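Side-chain contacts in probable transcriptional regulator (Vibrio vulnificus, PDB 4GHJ), which probably binds DNA through a helix-turn-helix domain like those of the XRE family and so regulates transcription: residues T51-A56 against I61-V66; Q43-R48 against N68-K73; A56-I61 against L83-L88. All blocks are in the same frame, centred on the assembly; numbering follows the deposited sequence. Where two conformers were deposited one is given.

Contact 1. Residues T51-A56 against I61-V66; sequences TQSEVA and IARKTV
This is the helix-turn-helix itself: helix 52-59 meets the start of helix 63-69 across a short turn. V66 is the apolar hub. Its CG2 lies beside A56, 4.0 Å from A56 CB, and 4.1 Å from V55 CG1. Its other methyl, CG1, is anti to the backbone N (chi1 172°) and reaches Q52, 4.0 Å from Q52 CB. The Q52 and V66 side chains run antiparallel alongside one another. A56 is small enough to let the turn come close, with its CB 3.2 Å from I61 O. I61 N returns to A56 O in a 3.0 Å hydrogen bond.

R63, exposed, extends its chain to the start of helix 52-59. Q52 OE1 sits above one guanidinium face, offset toward the rim, 3.6 Å from R63 NH2. S53 OG meets the edge in plane, and R63 NE gives it a weak hydrogen bond. S53 has a second conformer, so this bond is tentative. Q52 NE2 donates a hydrogen bond to E70 OE1, leaving Q52 OE1 turned to R63. T51 and E54 form a capping box at the start of helix 52-59. Two short helices, a tight turn and A56 and V66 packed between them are consistent with an XRE-like helix-turn-helix.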
ATOM      1  N   THR B  51      -5.654  -1.712  20.657  1.00 23.90           N
ATOM      2  CA  THR B  51      -6.099  -0.325  20.514  1.00 24.55           C
ATOM      3  C   THR B  51      -5.180   0.387  19.493  1.00 22.81           C
ATOM      4  O   THR B  51      -4.112  -0.132  19.164  1.00 21.58           O
ATOM      5  CB  THR B  51      -5.999   0.430  21.833  1.00 24.27           C
ATOM      6  OG1 THR B  51      -4.624   0.515  22.221  1.00 25.17           O
ATOM      7  CG2 THR B  51      -6.813  -0.275  22.941  1.00 30.58           C
ATOM      8  N   GLN B  52      -5.568   1.588  19.049  1.00 22.50           N
ATOM      9  CA  GLN B  52      -4.732   2.389  18.145  1.00 22.56           C
ATOM     10  C   GLN B  52      -3.417   2.740  18.855  1.00 23.50           C
ATOM     11  O   GLN B  52      -2.344   2.697  18.245  1.00 23.03           O
ATOM     12  CB  GLN B  52      -5.438   3.659  17.669  1.00 22.95           C
ATOM     13  CG  GLN B  52      -6.575   3.411  16.700  1.00 24.21           C
ATOM     14  CD  GLN B  52      -7.212   4.667  16.202  1.00 26.69           C
ATOM     15  OE1 GLN B  52      -7.191   5.708  16.873  1.00 31.27           O
ATOM     16  NE2 GLN B  52      -7.822   4.583  15.025  1.00 26.94           N
ATOM     17  N   SER B  53      -3.515   3.083  20.134  0.70 24.04           N
ATOM     18  CA  SER B  53      -2.346   3.403  20.946  0.70 26.43           C
ATOM     19  C   SER B  53      -1.387   2.234  21.021  0.70 25.60           C
ATOM     20  O   SER B  53      -0.191   2.429  20.895  0.70 27.10           O
ATOM     21  CB  SER B  53      -2.760   3.809  22.356  0.70 27.71           C
ATOM     22  OG  SER B  53      -3.552   4.966  22.317  0.70 30.81           O
ATOM     23  N   GLU B  54      -1.921   1.022  21.209  1.00 25.33           N
ATOM     24  CA  GLU B  54      -1.092  -0.206  21.303  1.00 25.58           C
ATOM     25  C   GLU B  54      -0.380  -0.555  19.963  1.00 24.75           C
ATOM     26  O   GLU B  54       0.770  -0.981  19.962  1.00 24.55           O
ATOM     27  CB  GLU B  54      -1.932  -1.395  21.796  1.00 26.54           C
ATOM     28  CG  GLU B  54      -2.381  -1.262  23.271  1.00 30.82           C
ATOM     29  CD  GLU B  54      -3.494  -2.239  23.683  1.00 32.85           C
ATOM     30  OE1 GLU B  54      -4.124  -2.856  22.792  1.00 31.86           O
ATOM     31  OE2 GLU B  54      -3.747  -2.378  24.910  1.00 33.45           O
ATOM     32  N   VAL B  55      -1.067  -0.353  18.841  1.00 27.18           N
ATOM     33  CA  VAL B  55      -0.453  -0.572  17.521  1.00 25.31           C
ATOM     34  C   VAL B  55       0.699   0.424  17.327  1.00 23.06           C
ATOM     35  O   VAL B  55       1.824   0.046  16.937  1.00 26.79           O
ATOM     36  CB  VAL B  55      -1.489  -0.463  16.397  1.00 22.78           C
ATOM     37  CG1 VAL B  55      -0.799  -0.454  15.011  1.00 21.66           C
ATOM     38  CG2 VAL B  55      -2.509  -1.605  16.510  1.00 26.00           C
ATOM     39  N   ALA B  56       0.444   1.685  17.651  1.00 24.46           N
ATOM     40  CA  ALA B  56       1.465   2.727  17.534  1.00 25.37           C
ATOM     41  C   ALA B  56       2.678   2.341  18.360  1.00 27.60           C
ATOM     42  O   ALA B  56       3.791   2.409  17.867  1.00 30.32           O
ATOM     43  CB  ALA B  56       0.920   4.074  17.991  1.00 26.49           C
ATOM     44  N   ILE B  61       5.549   4.275  16.288  1.00 32.72           N
ATOM     45  CA  ILE B  61       5.064   5.466  15.594  1.00 32.66           C
ATOM     46  C   ILE B  61       4.025   6.197  16.451  1.00 32.48           C
ATOM     47  O   ILE B  61       3.636   5.723  17.528  1.00 31.22           O
ATOM     48  CB  ILE B  61       4.465   5.110  14.206  1.00 31.65           C
ATOM     49  CG1 ILE B  61       3.210   4.222  14.354  1.00 29.52           C
ATOM     50  CG2 ILE B  61       5.525   4.420  13.330  1.00 29.51           C
ATOM     51  CD1 ILE B  61       2.632   3.733  13.022  1.00 25.19           C
ATOM     52  N   ALA B  62       3.574   7.349  15.966  1.00 32.99           N
ATOM     53  CA  ALA B  62       2.583   8.146  16.682  1.00 33.88           C
ATOM     54  C   ALA B  62       1.189   7.551  16.573  1.00 30.92           C
ATOM     55  O   ALA B  62       0.823   6.939  15.558  1.00 27.41           O
ATOM     56  CB  ALA B  62       2.566   9.577  16.159  1.00 35.95           C
ATOM     57  N   ARG B  63       0.412   7.756  17.622  1.00 30.69           N
ATOM     58  CA  ARG B  63      -0.972   7.323  17.642  1.00 30.64           C
ATOM     59  C   ARG B  63      -1.755   7.954  16.485  1.00 29.97           C
ATOM     60  O   ARG B  63      -2.543   7.282  15.813  1.00 27.56           O
ATOM     61  CB  ARG B  63      -1.624   7.713  18.956  1.00 33.04           C
ATOM     62  CG  ARG B  63      -3.059   7.241  19.074  1.00 36.33           C
ATOM     63  CD  ARG B  63      -3.686   7.650  20.385  1.00 41.83           C
ATOM     64  NE  ARG B  63      -5.006   7.033  20.557  1.00 48.69           N
ATOM     65  CZ  ARG B  63      -6.153   7.509  20.065  1.00 51.97           C
ATOM     66  NH1 ARG B  63      -6.180   8.631  19.356  1.00 54.22           N
ATOM     67  NH2 ARG B  63      -7.289   6.854  20.291  1.00 53.72           N
ATOM     68  N   LYS B  64      -1.532   9.243  16.244  1.00 31.47           N
ATOM     69  CA  LYS B  64      -2.273   9.922  15.193  1.00 32.51           C
ATOM     70  C   LYS B  64      -1.973   9.301  13.823  1.00 28.68           C
ATOM     71  O   LYS B  64      -2.807   9.331  12.935  1.00 28.52           O
ATOM     72  CB  LYS B  64      -1.999  11.428  15.204  1.00 35.57           C
ATOM     73  CG  LYS B  64      -2.851  12.231  14.198  1.00 41.20           C
ATOM     74  CD  LYS B  64      -2.863  13.740  14.496  1.00 52.34           C
ATOM     75  CE  LYS B  64      -1.520  14.436  14.244  1.00 57.56           C
ATOM     76  NZ  LYS B  64      -1.155  14.496  12.794  1.00 59.91           N
ATOM     77  N   THR B  65      -0.780   8.738  13.659  1.00 27.42           N
ATOM     78  CA  THR B  65      -0.400   8.140  12.381  1.00 24.55           C
ATOM     79  C   THR B  65      -1.255   6.908  12.120  1.00 22.43           C
ATOM     80  O   THR B  65      -1.675   6.663  10.988  1.00 20.56           O
ATOM     81  CB  THR B  65       1.099   7.819  12.381  1.00 26.13           C
ATOM     82  OG1 THR B  65       1.821   9.032  12.659  1.00 28.20           O
ATOM     83  CG2 THR B  65       1.546   7.251  11.063  1.00 23.09           C
ATOM     84  N   VAL B  66      -1.553   6.159  13.181  1.00 22.27           N
ATOM     85  CA  VAL B  66      -2.398   4.968  13.071  1.00 20.95           C
ATOM     86  C   VAL B  66      -3.855   5.392  12.807  1.00 21.61           C
ATOM     87  O   VAL B  66      -4.557   4.807  11.978  1.00 21.28           O
ATOM     88  CB  VAL B  66      -2.298   4.085  14.343  1.00 21.20           C
ATOM     89  CG1 VAL B  66      -3.337   2.929  14.308  1.00 20.50           C
ATOM     90  CG2 VAL B  66      -0.886   3.567  14.507  1.00 23.25           C
TER

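Contact 2. Residues Q43-R48 against N68-K73; sequences QARLNR and NAEKGK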
ATOM      1  N   GLN B  43     -10.475  -3.148  11.294  0.50 22.23           N
ATOM      2  CA  GLN B  43     -11.094  -4.417  11.722  0.50 22.89           C
ATOM      3  C   GLN B  43     -10.059  -5.522  12.017  0.50 22.83           C
ATOM      4  O   GLN B  43     -10.299  -6.381  12.869  0.50 22.04           O
ATOM      5  CB  GLN B  43     -12.153  -4.877  10.726  0.50 24.91           C
ATOM      6  CG  GLN B  43     -13.288  -3.858  10.531  0.50 24.17           C
ATOM      7  CD  GLN B  43     -14.000  -3.463  11.844  0.50 27.93           C
ATOM      8  OE1 GLN B  43     -14.127  -4.260  12.777  0.50 28.93           O
ATOM      9  NE2 GLN B  43     -14.499  -2.239  11.887  0.50 25.65           N
ATOM     10  N   ALA B  44      -8.919  -5.501  11.325  1.00 21.97           N
ATOM     11  CA  ALA B  44      -7.830  -6.458  11.617  1.00 21.83           C
ATOM     12  C   ALA B  44      -7.308  -6.177  13.040  1.00 21.09           C
ATOM     13  O   ALA B  44      -7.063  -7.088  13.816  1.00 22.68           O
ATOM     14  CB  ALA B  44      -6.699  -6.353  10.578  1.00 20.85           C
ATOM     15  N   ARG B  45      -7.160  -4.894  13.380  1.00 19.97           N
ATOM     16  CA  ARG B  45      -6.714  -4.479  14.708  1.00 20.60           C
ATOM     17  C   ARG B  45      -7.693  -4.882  15.823  1.00 23.45           C
ATOM     18  O   ARG B  45      -7.287  -5.369  16.899  1.00 24.98           O
ATOM     19  CB  ARG B  45      -6.508  -2.957  14.719  1.00 19.65           C
ATOM     20  CG  ARG B  45      -6.265  -2.395  16.087  1.00 23.67           C
ATOM     21  CD  ARG B  45      -6.033  -0.905  16.087  1.00 20.75           C
ATOM     22  NE  ARG B  45      -7.188  -0.106  15.657  1.00 21.20           N
ATOM     23  CZ  ARG B  45      -8.230   0.223  16.420  1.00 22.12           C
ATOM     24  NH1 ARG B  45      -8.330  -0.207  17.680  1.00 21.50           N
ATOM     25  NH2 ARG B  45      -9.199   0.996  15.924  1.00 24.17           N
ATOM     26  N   LEU B  46      -8.982  -4.677  15.561  1.00 25.04           N
ATOM     27  CA  LEU B  46     -10.048  -4.999  16.515  1.00 26.36           C
ATOM     28  C   LEU B  46     -10.154  -6.508  16.724  1.00 27.54           C
ATOM     29  O   LEU B  46     -10.342  -6.971  17.844  1.00 28.03           O
ATOM     30  CB  LEU B  46     -11.384  -4.412  16.041  1.00 25.44           C
ATOM     31  CG  LEU B  46     -11.494  -2.876  16.018  1.00 26.69           C
ATOM     32  CD1 LEU B  46     -12.897  -2.434  15.476  1.00 27.50           C
ATOM     33  CD2 LEU B  46     -11.250  -2.280  17.404  1.00 25.84           C
ATOM     34  N   ASN B  47      -9.980  -7.269  15.650  1.00 28.19           N
ATOM     35  CA  ASN B  47      -9.990  -8.725  15.734  1.00 30.52           C
ATOM     36  C   ASN B  47      -8.832  -9.271  16.579  1.00 30.97           C
ATOM     37  O   ASN B  47      -8.907 -10.387  17.087  1.00 30.93           O
ATOM     38  CB  ASN B  47      -9.987  -9.343  14.334  1.00 32.54           C
ATOM     39  CG  ASN B  47     -11.306  -9.115  13.604  1.00 37.82           C
ATOM     40  OD1 ASN B  47     -12.321  -8.805  14.232  1.00 42.37           O
ATOM     41  ND2 ASN B  47     -11.295  -9.258  12.277  1.00 43.64           N
ATOM     42  N   ARG B  48      -7.788  -8.468  16.758  1.00 27.45           N
ATOM     43  CA  ARG B  48      -6.632  -8.861  17.573  1.00 29.45           C
ATOM     44  C   ARG B  48      -6.690  -8.258  18.984  1.00 29.82           C
ATOM     45  O   ARG B  48      -5.761  -8.432  19.769  1.00 29.30           O
ATOM     46  CB  ARG B  48      -5.344  -8.447  16.847  1.00 27.74           C
ATOM     47  CG  ARG B  48      -5.082  -9.362  15.650  1.00 27.82           C
ATOM     48  CD  ARG B  48      -4.195  -8.767  14.572  1.00 28.45           C
ATOM     49  NE  ARG B  48      -4.005  -9.792  13.566  1.00 29.89           N
ATOM     50  CZ  ARG B  48      -4.920 -10.139  12.671  1.00 30.28           C
ATOM     51  NH1 ARG B  48      -6.097  -9.511  12.607  1.00 29.77           N
ATOM     52  NH2 ARG B  48      -4.656 -11.119  11.835  1.00 31.42           N
ATOM     53  N   ASN B  68      -4.956   8.120  11.348  1.00 20.63           N
ATOM     54  CA  ASN B  68      -5.048   8.530   9.962  1.00 21.06           C
ATOM     55  C   ASN B  68      -5.019   7.375   8.975  1.00 19.57           C
ATOM     56  O   ASN B  68      -5.705   7.426   7.960  1.00 20.64           O
ATOM     57  CB  ASN B  68      -3.942   9.541   9.599  1.00 23.18           C
ATOM     58  CG  ASN B  68      -4.177  10.916  10.217  1.00 26.79           C
ATOM     59  OD1 ASN B  68      -5.299  11.258  10.542  1.00 34.34           O
ATOM     60  ND2 ASN B  68      -3.112  11.710  10.371  1.00 32.56           N
ATOM     61  N   ALA B  69      -4.220   6.341   9.266  1.00 19.89           N
ATOM     62  CA  ALA B  69      -4.119   5.182   8.398  1.00 17.41           C
ATOM     63  C   ALA B  69      -5.455   4.440   8.299  1.00 20.31           C
ATOM     64  O   ALA B  69      -5.845   3.947   7.227  1.00 16.56           O
ATOM     65  CB  ALA B  69      -2.995   4.233   8.896  1.00 19.20           C
ATOM     66  N   GLU B  70      -6.184   4.376   9.413  1.00 19.61           N
ATOM     67  CA  GLU B  70      -7.466   3.686   9.419  1.00 20.20           C
ATOM     68  C   GLU B  70      -8.558   4.492   8.667  1.00 21.50           C
ATOM     69  O   GLU B  70      -9.659   4.017   8.467  1.00 19.07           O
ATOM     70  CB  GLU B  70      -7.861   3.315  10.855  1.00 21.36           C
ATOM     71  CG  GLU B  70      -6.948   2.203  11.383  1.00 22.99           C
ATOM     72  CD  GLU B  70      -7.261   1.740  12.780  1.00 26.49           C
ATOM     73  OE1 GLU B  70      -8.257   2.207  13.408  1.00 25.87           O
ATOM     74  OE2 GLU B  70      -6.486   0.868  13.237  1.00 27.25           O
ATOM     75  N   LYS B  71      -8.237   5.728   8.297  1.00 19.42           N
ATOM     76  CA  LYS B  71      -9.098   6.539   7.439  1.00 21.82           C
ATOM     77  C   LYS B  71      -8.600   6.483   5.966  1.00 23.45           C
ATOM     78  O   LYS B  71      -9.206   7.089   5.067  1.00 24.74           O
ATOM     79  CB  LYS B  71      -9.131   7.968   7.964  1.00 22.88           C
ATOM     80  CG  LYS B  71      -9.811   8.051   9.335  1.00 23.68           C
ATOM     81  CD  LYS B  71      -9.829   9.458   9.864  1.00 28.08           C
ATOM     82  CE  LYS B  71     -10.440   9.515  11.265  1.00 28.77           C
ATOM     83  NZ  LYS B  71     -11.859   9.039  11.345  1.00 28.63           N
ATOM     84  N   GLY B  72      -7.535   5.708   5.724  1.00 23.15           N
ATOM     85  CA  GLY B  72      -6.966   5.522   4.363  1.00 24.54           C
ATOM     86  C   GLY B  72      -5.850   6.515   4.017  1.00 25.47           C
ATOM     87  O   GLY B  72      -5.399   6.574   2.857  1.00 26.86           O
ATOM     88  N   LYS B  73      -5.388   7.274   5.014  1.00 22.37           N
ATOM     89  CA  LYS B  73      -4.372   8.310   4.798  1.00 22.95           C
ATOM     90  C   LYS B  73      -3.087   7.783   5.385  1.00 21.94           C
ATOM     91  O   LYS B  73      -2.881   7.822   6.586  1.00 18.69           O
ATOM     92  CB  LYS B  73      -4.810   9.622   5.450  1.00 25.88           C
ATOM     93  CG  LYS B  73      -6.219  10.055   4.989  1.00 29.73           C
ATOM     94  CD  LYS B  73      -6.707  11.318   5.679  1.00 35.30           C
ATOM     95  CE  LYS B  73      -8.108  11.687   5.185  1.00 38.53           C
ATOM     96  NZ  LYS B  73      -8.643  12.928   5.787  1.00 40.54           N
TER
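R45 meets E70 by a bend near the end of its chain. Its CG is anti to the backbone N (chi1 171°) and the chain then runs straight to a kink at chi3 (65°). The kink turns NE and NH2 toward the carboxylate. E70 comes from the other side with CG anti to its carbonyl carbon (chi1 -70°) and an extended chain. The two side chains cross at about a right angle, yet their flat ends are nearly coplanar.

The result is a side-on, two-pronged salt bridge. R45 NE bonds E70 OE2 at 2.7 Å, and R45 NH2 bonds E70 OE1 at 2.9 Å. Each oxygen uses its syn lone pair, and both bonds are fairly straight. Two parallel bonds fix the rotation of both groups. L46 CG lies over one face of the R45 guanidinium, toward the rim.

Both groups have further partners. R45 NH1 donates to L50 O, and E70 OE1 also accepts from Q52 NE2. R45 is buried, so the negative partner probably helps to stabilise its charge there.

Beyond E70 the chain leaves the helix at G72, whose positive phi belongs to a Schellman motif. N68 O takes K71 N and K73 N from opposite faces of its plane. An arginine of the first helix paired with a glutamate at the end of the third is also seen in phage-repressor domains such as that of 434 repressor, consistent with an XRE-like fold.

Contact 3. Residues A56-I61 against L83-L88; sequences AEIAGI and LMALDL
No flat group takes part where I58 and A59 meet A85. The touching surfaces are methyl groups. The A85 CB methyl is the centre of the contact. It points toward helix 52-59 and is met by two neighbouring residues of that helix.

I58 makes the closer approach with its short branch. Its CG2 is anti to the backbone N, while CG1 stands beside that N (chi1 -66°). This places CG2 3.6 Å from A85 CB and 3.8 Å from A85 CA. I58 CB follows at 4.0 Å from A85 CB. A59 adds a second, looser touch, methyl to methyl, with its CB 4.2 Å from A85 CB. The small residues let the backbones come close: the CA atoms of A59 and A85 are 5.6 Å apart. The contact is small, burying 113 Å² in all, and lies at the surface of the domain.

Both helices end here. G60 has positive phi and is the C-prime residue of a Schellman motif that closes helix 52-59. D87 does the same after helix 76-85. Its N bonds M84 O, and L88 N bonds L83 O at 2.7 Å.

Nearby residues of 83-88 serve other surfaces. L83 also packs on L41 of helix 30-47. L83 packs on F95, selenomethionine M84 on V28 and L88 on I96 of the second subunit. The meeting of two helix C-terminal ends through the methyls of I58, A59 and A85 joins the first helix of the helix-turn-helix to helix 76-85, the one after the helix-turn-helix, in this small all-helical domain.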
ATOM      1  N   ALA B  56       0.444   1.685  17.651  1.00 24.46           N
ATOM      2  CA  ALA B  56       1.465   2.727  17.534  1.00 25.37           C
ATOM      3  C   ALA B  56       2.678   2.341  18.360  1.00 27.60           C
ATOM      4  O   ALA B  56       3.791   2.409  17.867  1.00 30.32           O
ATOM      5  CB  ALA B  56       0.920   4.074  17.991  1.00 26.49           C
ATOM      6  N   GLU B  57       2.453   1.946  19.620  1.00 28.37           N
ATOM      7  CA  GLU B  57       3.538   1.516  20.507  1.00 31.57           C
ATOM      8  C   GLU B  57       4.396   0.402  19.925  1.00 31.65           C
ATOM      9  O   GLU B  57       5.627   0.480  19.963  1.00 34.05           O
ATOM     10  CB  GLU B  57       3.001   1.061  21.877  1.00 32.81           C
ATOM     11  CG  GLU B  57       2.813   2.159  22.856  1.00 38.93           C
ATOM     12  CD  GLU B  57       2.455   1.631  24.253  1.00 43.36           C
ATOM     13  OE1 GLU B  57       1.249   1.420  24.525  1.00 49.03           O
ATOM     14  OE2 GLU B  57       3.377   1.451  25.064  1.00 48.37           O
ATOM     15  N   ILE B  58       3.740  -0.653  19.444  1.00 30.13           N
ATOM     16  CA  ILE B  58       4.431  -1.814  18.851  1.00 31.79           C
ATOM     17  C   ILE B  58       5.247  -1.405  17.629  1.00 32.33           C
ATOM     18  O   ILE B  58       6.412  -1.809  17.473  1.00 35.85           O
ATOM     19  CB  ILE B  58       3.416  -2.925  18.464  1.00 30.93           C
ATOM     20  CG1 ILE B  58       2.757  -3.520  19.707  1.00 31.32           C
ATOM     21  CG2 ILE B  58       4.077  -4.059  17.666  1.00 34.17           C
ATOM     22  CD1 ILE B  58       1.550  -4.399  19.378  1.00 36.96           C
ATOM     23  N   ALA B  59       4.658  -0.561  16.790  1.00 30.63           N
ATOM     24  CA  ALA B  59       5.310  -0.127  15.566  1.00 31.58           C
ATOM     25  C   ALA B  59       6.298   1.022  15.782  1.00 33.34           C
ATOM     26  O   ALA B  59       7.080   1.345  14.889  1.00 35.37           O
ATOM     27  CB  ALA B  59       4.264   0.257  14.523  1.00 27.85           C
ATOM     28  N   GLY B  60       6.249   1.654  16.946  1.00 34.61           N
ATOM     29  CA  GLY B  60       7.165   2.754  17.251  1.00 36.90           C
ATOM     30  C   GLY B  60       6.846   4.025  16.487  1.00 36.41           C
ATOM     31  O   GLY B  60       7.756   4.769  16.096  1.00 38.87           O
ATOM     32  N   ILE B  61       5.549   4.275  16.288  1.00 32.72           N
ATOM     33  CA  ILE B  61       5.064   5.466  15.594  1.00 32.66           C
ATOM     34  C   ILE B  61       4.025   6.197  16.451  1.00 32.48           C
ATOM     35  O   ILE B  61       3.636   5.723  17.528  1.00 31.22           O
ATOM     36  CB  ILE B  61       4.465   5.110  14.206  1.00 31.65           C
ATOM     37  CG1 ILE B  61       3.210   4.222  14.354  1.00 29.52           C
ATOM     38  CG2 ILE B  61       5.525   4.420  13.330  1.00 29.51           C
ATOM     39  CD1 ILE B  61       2.632   3.733  13.022  1.00 25.19           C
ATOM     40  N   LEU B  83       1.078  -3.341   9.436  1.00 19.31           N
ATOM     41  CA  LEU B  83       0.885  -4.770   9.147  1.00 20.98           C
ATOM     42  C   LEU B  83       1.829  -5.656   9.988  1.00 21.82           C
ATOM     43  O   LEU B  83       1.416  -6.731  10.470  1.00 23.22           O
ATOM     44  CB  LEU B  83       1.075  -5.082   7.675  1.00 20.58           C
ATOM     45  CG  LEU B  83       0.047  -4.543   6.685  1.00 22.26           C
ATOM     46  CD1 LEU B  83       0.529  -4.832   5.260  1.00 21.75           C
ATOM     47  CD2 LEU B  83      -1.309  -5.138   6.938  1.00 22.50           C
HETATM   48  N   MSE B  84       3.078  -5.222  10.131  0.70 21.53           N
HETATM   49  CA  MSE B  84       4.072  -5.948  10.937  0.70 23.03           C
HETATM   50  C   MSE B  84       3.635  -6.009  12.415  0.70 23.18           C
HETATM   51  O   MSE B  84       3.759  -7.045  13.061  0.70 23.50           O
HETATM   52  CB  MSE B  84       5.442  -5.279  10.805  0.70 23.87           C
HETATM   53  CG  MSE B  84       6.066  -5.380   9.400  0.70 26.08           C
HETATM   54 SE   MSE B  84       7.664  -4.285   9.198  0.70 28.45          SE
HETATM   55  CE  MSE B  84       8.748  -5.083  10.602  0.70 30.26           C
ATOM     56  N   ALA B  85       3.107  -4.894  12.927  1.00 23.60           N
ATOM     57  CA  ALA B  85       2.589  -4.826  14.309  1.00 25.34           C
ATOM     58  C   ALA B  85       1.405  -5.793  14.513  1.00 25.18           C
ATOM     59  O   ALA B  85       1.249  -6.321  15.571  1.00 25.85           O
ATOM     60  CB  ALA B  85       2.184  -3.388  14.674  1.00 26.19           C
ATOM     61  N   LEU B  86       0.599  -6.022  13.475  1.00 23.60           N
ATOM     62  CA  LEU B  86      -0.537  -6.941  13.533  1.00 24.32           C
ATOM     63  C   LEU B  86      -0.170  -8.386  13.118  1.00 24.87           C
ATOM     64  O   LEU B  86      -1.038  -9.252  13.042  1.00 25.36           O
ATOM     65  CB  LEU B  86      -1.651  -6.417  12.617  1.00 23.16           C
ATOM     66  CG  LEU B  86      -2.208  -5.037  12.936  1.00 24.56           C
ATOM     67  CD1 LEU B  86      -3.148  -4.560  11.827  1.00 26.18           C
ATOM     68  CD2 LEU B  86      -2.915  -5.059  14.278  1.00 26.71           C
ATOM     69  N   ASP B  87       1.111  -8.633  12.843  1.00 26.21           N
ATOM     70  CA  ASP B  87       1.593  -9.939  12.378  1.00 27.42           C
ATOM     71  C   ASP B  87       0.845 -10.320  11.087  1.00 26.95           C
ATOM     72  O   ASP B  87       0.334 -11.436  10.943  1.00 28.86           O
ATOM     73  CB  ASP B  87       1.417 -11.017  13.455  1.00 31.43           C
ATOM     74  CG  ASP B  87       2.167 -12.301  13.124  1.00 36.70           C
ATOM     75  OD1 ASP B  87       3.168 -12.252  12.358  1.00 39.95           O
ATOM     76  OD2 ASP B  87       1.764 -13.356  13.636  1.00 45.14           O
ATOM     77  N   LEU B  88       0.762  -9.361  10.167  1.00 24.31           N
ATOM     78  CA  LEU B  88       0.093  -9.533   8.868  1.00 22.92           C
ATOM     79  C   LEU B  88       1.013  -9.100   7.705  1.00 23.45           C
ATOM     80  O   LEU B  88       0.546  -8.830   6.598  1.00 21.59           O
ATOM     81  CB  LEU B  88      -1.206  -8.707   8.845  1.00 21.45           C
ATOM     82  CG  LEU B  88      -2.397  -9.231   9.646  1.00 24.88           C
ATOM     83  CD1 LEU B  88      -3.586  -8.259   9.622  1.00 26.76           C
ATOM     84  CD2 LEU B  88      -2.819 -10.594   9.090  1.00 25.87           C
TER

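In the fold
The three contacts tie together the four helices 30-47, 52-59, 63-69 and 76-85. Contacts 1 and 2 have centres about 10 Å apart and share helix 63-69. Q52 NE2 to E70 OE1, 2.9 Å, joins them, and V55 CG2 packs 3.6 Å from R45 CD. Contacts 1 and 3 have centres about 8 Å apart and share A56 and I61. There V55 CG2 lies 4.1 Å from L86 CD2. Contacts 2 and 3, with centres about 11 Å apart, meet where A44 CB packs 3.8 Å from L88 CD1. V55, of contact 1, thus touches residues of both other contacts. Segments of contacts 2 and 3 also touch the second subunit, while those of contact 1 do not.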